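Local coordinates for glycine betaine, L-proline ABC transporter, glycine/betaine/L-proline-binding protein (ProX) (Borrelia burgdorferi, PDB 3TMG) that binds glycine betaine (trimethyl glycine) and probably hands it to an ABC transporter for uptake across the cell membrane, at residues Y57-A61 and S62-D66; L212-L215 and G216-N219. All blocks are in the same frame, centred on the assembly; numbering follows the deposited sequence.

Overall arrangement
Contacts 1 and 2 are two turns on the same side of the protein, with centres about 10 Å apart. Contact 1 (57-66) takes the chain from helix 53-61 toward strand 67-73; contact 2 (212-219) takes it from strand 207-214 into helix 217-220. Strands 67-73 and 207-214 are antiparallel neighbours in one sheet, which brings the turns together. A salt bridge joins them, Asp66 OD1 lying 2.8 Å from Arg214 NE, and Leu60 CD2 packs 3.5 Å from Leu212 CB. Neither contact lines the glycine betaine pocket, although strand 67-73, entered from contact 1, carries the pocket residue Trp72.

Contact 1 of 2, residues Y57-A61 and S62-D66; sequences YQYLA and SGKID
Ile65 folds back against the last turn of helix 53-61 and makes the tight part of this contact. Its CG1 lies between the backbone N and the carbonyl carbon (chi1 58°), which turns the branch toward the helix: CG1 is 3.5 Å from Leu60 N and 4.0 Å from Tyr59 CB, and CD1 comes up to Leu60 CB. The backbone of the reversal is a Schellman motif. Gly63 takes the positive phi (74°) and donates to Leu60 O, approaching from above that carbonyl plane, while Lys64 N reaches one residue further back to Tyr59 O at 2.8 Å. Ile65 N adds a weak bond to the same oxygen. One residue earlier, Ser62 N makes an i to i-4 bond to Gln58 O, 3.0 Å away. The inner side has one polar cost: Ile65 O is buried and has no partner in the model.

The outer side is looser. Lys64 lies obliquely across one face of the Tyr59 ring, its CB offset toward the rim at 4.2 Å above the plane and its CD 4.0 Å from Tyr59 CE1. This is the hydrophobic contact that often accompanies a Schellman motif, here between the methylene chain of Lys64 and a ring. Solvent bathes much of this side, where Gln58, Ser62 and Lys64 are exposed.

Inward, the helix end rests on its neighbours: Tyr57 and Leu60 touch Leu212 of strand 207-214, and Tyr57 and Ala61 meet Leu84 of helix 78-84. Beyond the turn, Asp66 OD2 accepts a hydrogen bond from Lys19 N of strand 16-22.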
ATOM      1  N   TYR A  57       2.423  12.955   0.580  1.00 17.65           N
ATOM      2  CA  TYR A  57       1.482  13.839  -0.098  1.00 19.55           C
ATOM      3  C   TYR A  57       1.927  15.324  -0.091  1.00 21.70           C
ATOM      4  O   TYR A  57       1.868  16.019  -1.123  1.00 22.46           O
ATOM      5  CB  TYR A  57       0.067  13.700   0.503  1.00 19.08           C
ATOM      6  CG  TYR A  57      -0.696  12.553  -0.060  1.00 18.45           C
ATOM      7  CD1 TYR A  57      -1.359  12.671  -1.290  1.00 18.73           C
ATOM      8  CD2 TYR A  57      -0.767  11.331   0.613  1.00 17.69           C
ATOM      9  CE1 TYR A  57      -2.076  11.614  -1.815  1.00 17.92           C
ATOM     10  CE2 TYR A  57      -1.476  10.262   0.081  1.00 16.89           C
ATOM     11  CZ  TYR A  57      -2.115  10.420  -1.147  1.00 17.57           C
ATOM     12  OH  TYR A  57      -2.822   9.375  -1.682  1.00 17.22           O
ATOM     13  N   GLN A  58       2.422  15.792   1.045  1.00 23.82           N
ATOM     14  CA  GLN A  58       2.976  17.169   1.140  1.00 25.71           C
ATOM     15  C   GLN A  58       4.070  17.439   0.097  1.00 26.25           C
ATOM     16  O   GLN A  58       4.082  18.476  -0.615  1.00 27.54           O
ATOM     17  CB  GLN A  58       3.597  17.384   2.527  1.00 27.81           C
ATOM     18  CG  GLN A  58       2.614  17.549   3.669  1.00 30.43           C
ATOM     19  CD  GLN A  58       3.143  18.476   4.758  1.00 34.43           C
ATOM     20  OE1 GLN A  58       4.361  18.649   4.932  1.00 35.02           O
ATOM     21  NE2 GLN A  58       2.215  19.117   5.479  1.00 36.63           N
ATOM     22  N   TYR A  59       5.019  16.516   0.022  1.00 25.14           N
ATOM     23  CA  TYR A  59       6.192  16.663  -0.841  1.00 26.37           C
ATOM     24  C   TYR A  59       5.884  16.597  -2.316  1.00 25.85           C
ATOM     25  O   TYR A  59       6.494  17.299  -3.115  1.00 25.94           O
ATOM     26  CB  TYR A  59       7.200  15.591  -0.513  1.00 27.49           C
ATOM     27  CG  TYR A  59       8.088  15.988   0.599  1.00 31.05           C
ATOM     28  CD1 TYR A  59       7.838  17.147   1.334  1.00 32.02           C
ATOM     29  CD2 TYR A  59       9.184  15.211   0.928  1.00 32.38           C
ATOM     30  CE1 TYR A  59       8.675  17.529   2.354  1.00 36.52           C
ATOM     31  CE2 TYR A  59      10.029  15.595   1.953  1.00 35.68           C
ATOM     32  CZ  TYR A  59       9.761  16.738   2.654  1.00 35.86           C
ATOM     33  OH  TYR A  59      10.600  17.079   3.657  1.00 41.02           O
ATOM     34  N   LEU A  60       4.926  15.752  -2.642  1.00 24.36           N
ATOM     35  CA  LEU A  60       4.384  15.658  -3.967  1.00 24.19           C
ATOM     36  C   LEU A  60       3.810  17.018  -4.368  1.00 25.42           C
ATOM     37  O   LEU A  60       4.117  17.518  -5.463  1.00 25.98           O
ATOM     38  CB  LEU A  60       3.313  14.578  -3.994  1.00 23.38           C
ATOM     39  CG  LEU A  60       2.579  14.369  -5.331  1.00 24.06           C
ATOM     40  CD1 LEU A  60       3.530  13.850  -6.399  1.00 23.82           C
ATOM     41  CD2 LEU A  60       1.381  13.436  -5.130  1.00 23.14           C
ATOM     42  N   ALA A  61       3.013  17.616  -3.478  1.00 25.94           N
ATOM     43  CA  ALA A  61       2.325  18.894  -3.747  1.00 27.04           C
ATOM     44  C   ALA A  61       3.269  20.084  -3.860  1.00 28.40           C
ATOM     45  O   ALA A  61       3.002  21.027  -4.570  1.00 28.13           O
ATOM     46  CB  ALA A  61       1.251  19.159  -2.698  1.00 27.88           C
ATOM     47  N   SER A  62       4.401  20.029  -3.175  1.00 28.41           N
ATOM     48  CA  SER A  62       5.388  21.095  -3.317  1.00 29.73           C
ATOM     49  C   SER A  62       6.441  20.746  -4.362  1.00 29.33           C
ATOM     50  O   SER A  62       7.338  21.526  -4.577  1.00 30.24           O
ATOM     51  CB  SER A  62       6.060  21.420  -1.989  1.00 30.15           C
ATOM     52  OG  SER A  62       6.556  20.239  -1.400  1.00 28.95           O
ATOM     53  N   GLY A  63       6.345  19.565  -4.973  1.00 27.71           N
ATOM     54  CA  GLY A  63       7.311  19.133  -6.013  1.00 27.42           C
ATOM     55  C   GLY A  63       8.694  18.714  -5.516  1.00 26.95           C
ATOM     56  O   GLY A  63       9.659  18.708  -6.293  1.00 28.43           O
ATOM     57  N   LYS A  64       8.824  18.376  -4.232  1.00 25.54           N
ATOM     58  CA  LYS A  64      10.127  17.947  -3.688  1.00 25.25           C
ATOM     59  C   LYS A  64      10.405  16.457  -3.973  1.00 23.52           C
ATOM     60  O   LYS A  64      11.536  15.996  -3.847  1.00 23.63           O
ATOM     61  CB  LYS A  64      10.213  18.232  -2.188  1.00 25.85           C
ATOM     62  CG  LYS A  64      10.411  19.708  -1.929  1.00 28.54           C
ATOM     63  CD  LYS A  64      10.170  19.974  -0.466  1.00 29.37           C
ATOM     64  CE  LYS A  64      10.341  21.439  -0.160  1.00 30.97           C
ATOM     65  NZ  LYS A  64       9.750  21.551   1.193  1.00 31.94           N
ATOM     66  N   ILE A  65       9.364  15.754  -4.379  1.00 21.34           N
ATOM     67  CA  ILE A  65       9.487  14.460  -5.052  1.00 20.26           C
ATOM     68  C   ILE A  65       8.783  14.586  -6.397  1.00 20.25           C
ATOM     69  O   ILE A  65       7.954  15.483  -6.586  1.00 20.83           O
ATOM     70  CB  ILE A  65       8.864  13.295  -4.238  1.00 18.59           C
ATOM     71  CG1 ILE A  65       7.363  13.522  -3.931  1.00 18.19           C
ATOM     72  CG2 ILE A  65       9.676  13.056  -2.960  1.00 18.47           C
ATOM     73  CD1 ILE A  65       6.684  12.343  -3.193  1.00 17.07           C
ATOM     74  N   ASP A  66       9.105  13.679  -7.308  1.00 19.66           N
ATOM     75  CA  ASP A  66       8.584  13.765  -8.649  1.00 20.25           C
ATOM     76  C   ASP A  66       7.313  12.952  -8.762  1.00 19.19           C
ATOM     77  O   ASP A  66       6.454  13.264  -9.566  1.00 19.89           O
ATOM     78  CB  ASP A  66       9.622  13.226  -9.626  1.00 20.48           C
ATOM     79  CG  ASP A  66      10.848  14.102  -9.697  1.00 21.63           C
ATOM     80  OD1 ASP A  66      10.669  15.319  -9.858  1.00 22.52           O
ATOM     81  OD2 ASP A  66      11.966  13.563  -9.609  1.00 21.87           O
TER

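Contact 2 of 2, residues L212-L215 and G216-N219; sequences LVRL and GLEN
Val213 meets Leu217 at about a right angle, Leu217 CD2 sitting 3.8 Å from Val213 CB, and Phe228 of helix 222-230 packs on both. Next, Arg214 O accepts a nearly straight bond from Leu217 N (3.3 Å, 169°), the donor standing above the carbonyl plane. This bond closes a type I beta turn. A water that donates to Arg214 O also accepts from Glu218 N, extending the link into the helix.

The Arg214 side chain leaves the strand with chi1 57° and runs extended to NE, and a quarter turn at the last torsion (chi4 86°) lays the guanidinium over the turn: Leu217 CA is 3.9 Å above its plane, over the centre, and Arg214 NH1 is 3.3 Å from Gly216 C. A second water, in the guanidinium plane at its edge, accepts from both NH1 and Gly216 N. Salt bridges from NE to Asp66 and from NH2 to Asp220 help fix its rotation.

Leu215 turns its side chain outward, while Leu215 O lies 3.0 Å from the O of a third water, which bridges it to Asn219 N.

The result is a strand-to-helix beta turn with water-bridged amides at the helix start, within a PBP-type substrate-binding fold.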
ATOM      1  N   LEU A 212       0.661   9.230  -8.764  1.00 15.12           N
ATOM      2  CA  LEU A 212       0.550  10.681  -8.832  1.00 15.97           C
ATOM      3  C   LEU A 212       1.916  11.272  -9.111  1.00 16.51           C
ATOM      4  O   LEU A 212       2.928  10.776  -8.595  1.00 16.33           O
ATOM      5  CB  LEU A 212       0.011  11.266  -7.529  1.00 16.16           C
ATOM      6  CG  LEU A 212      -1.103  10.494  -6.829  1.00 16.06           C
ATOM      7  CD1 LEU A 212      -1.366  11.066  -5.439  1.00 16.28           C
ATOM      8  CD2 LEU A 212      -2.406  10.438  -7.634  1.00 16.26           C
ATOM      9  N   VAL A 213       1.958  12.359  -9.892  1.00 17.59           N
ATOM     10  CA  VAL A 213       3.234  13.022 -10.187  1.00 18.31           C
ATOM     11  C   VAL A 213       3.077  14.523  -9.916  1.00 19.59           C
ATOM     12  O   VAL A 213       1.975  15.053  -9.860  1.00 19.12           O
ATOM     13  CB  VAL A 213       3.726  12.777 -11.645  1.00 18.89           C
ATOM     14  CG1 VAL A 213       3.978  11.307 -11.914  1.00 17.78           C
ATOM     15  CG2 VAL A 213       2.738  13.343 -12.668  1.00 19.67           C
ATOM     16  N   ARG A 214       4.193  15.193  -9.706  1.00 20.75           N
ATOM     17  CA  ARG A 214       4.169  16.634  -9.432  1.00 22.75           C
ATOM     18  C   ARG A 214       3.686  17.409 -10.666  1.00 24.65           C
ATOM     19  O   ARG A 214       3.872  16.948 -11.776  1.00 24.46           O
ATOM     20  CB  ARG A 214       5.545  17.133  -8.991  1.00 23.13           C
ATOM     21  CG  ARG A 214       6.689  16.874  -9.955  1.00 23.55           C
ATOM     22  CD  ARG A 214       7.964  17.569  -9.494  1.00 24.26           C
ATOM     23  NE  ARG A 214       9.027  17.483 -10.493  1.00 24.73           N
ATOM     24  CZ  ARG A 214       9.191  18.326 -11.516  1.00 26.25           C
ATOM     25  NH1 ARG A 214       8.365  19.355 -11.687  1.00 26.80           N
ATOM     26  NH2 ARG A 214      10.223  18.148 -12.351  1.00 26.90           N
ATOM     27  N   LEU A 215       3.113  18.594 -10.441  1.00 26.91           N
ATOM     28  CA  LEU A 215       2.688  19.521 -11.496  1.00 30.05           C
ATOM     29  C   LEU A 215       3.620  19.692 -12.720  1.00 31.96           C
ATOM     30  O   LEU A 215       3.151  19.692 -13.858  1.00 36.18           O
ATOM     31  CB  LEU A 215       2.363  20.913 -10.895  1.00 31.41           C
ATOM     32  CG  LEU A 215       1.118  21.008  -9.997  1.00 31.48           C
ATOM     33  CD1 LEU A 215       0.808  22.437  -9.585  1.00 32.70           C
ATOM     34  CD2 LEU A 215      -0.100  20.361 -10.647  1.00 30.87           C
ATOM     35  N   GLY A 216       4.916  19.849 -12.522  1.00 31.55           N
ATOM     36  CA  GLY A 216       5.747  20.213 -13.703  1.00 31.87           C
ATOM     37  C   GLY A 216       6.432  19.039 -14.398  1.00 29.91           C
ATOM     38  O   GLY A 216       7.193  19.242 -15.332  1.00 30.26           O
ATOM     39  N   LEU A 217       6.155  17.805 -13.974  1.00 26.96           N
ATOM     40  CA  LEU A 217       6.968  16.676 -14.421  1.00 26.42           C
ATOM     41  C   LEU A 217       6.843  16.378 -15.922  1.00 27.28           C
ATOM     42  O   LEU A 217       7.853  16.067 -16.602  1.00 27.82           O
ATOM     43  CB  LEU A 217       6.695  15.390 -13.581  1.00 23.93           C
ATOM     44  CG  LEU A 217       7.654  14.229 -13.928  1.00 23.53           C
ATOM     45  CD1 LEU A 217       9.062  14.479 -13.412  1.00 23.56           C
ATOM     46  CD2 LEU A 217       7.112  12.921 -13.337  1.00 21.68           C
ATOM     47  N   GLU A 218       5.623  16.493 -16.439  1.00 27.98           N
ATOM     48  CA  GLU A 218       5.358  16.185 -17.846  1.00 29.60           C
ATOM     49  C   GLU A 218       6.190  17.094 -18.745  1.00 31.37           C
ATOM     50  O   GLU A 218       6.819  16.627 -19.697  1.00 31.58           O
ATOM     51  CB  GLU A 218       3.870  16.328 -18.173  1.00 31.25           C
ATOM     52  CG  GLU A 218       3.534  15.852 -19.572  1.00 33.62           C
ATOM     53  CD  GLU A 218       2.050  15.775 -19.879  1.00 35.44           C
ATOM     54  OE1 GLU A 218       1.197  16.318 -19.123  1.00 36.63           O
ATOM     55  OE2 GLU A 218       1.740  15.134 -20.908  1.00 37.26           O
ATOM     56  N   ASN A 219       6.211  18.378 -18.395  1.00 32.49           N
ATOM     57  CA  ASN A 219       7.076  19.374 -19.074  1.00 35.09           C
ATOM     58  C   ASN A 219       8.586  19.122 -18.897  1.00 35.33           C
ATOM     59  O   ASN A 219       9.342  19.166 -19.875  1.00 37.17           O
ATOM     60  CB  ASN A 219       6.695  20.801 -18.635  1.00 36.06           C
TER
HETATM   61  O   HOH W   1       3.264  16.485 -14.755  1.00 22.41           O
HETATM   62  O   HOH W   2       6.173  20.497 -10.175  1.00 36.56           O
HETATM   63  O   HOH W   3       4.148  19.470 -16.710  1.00 37.87           O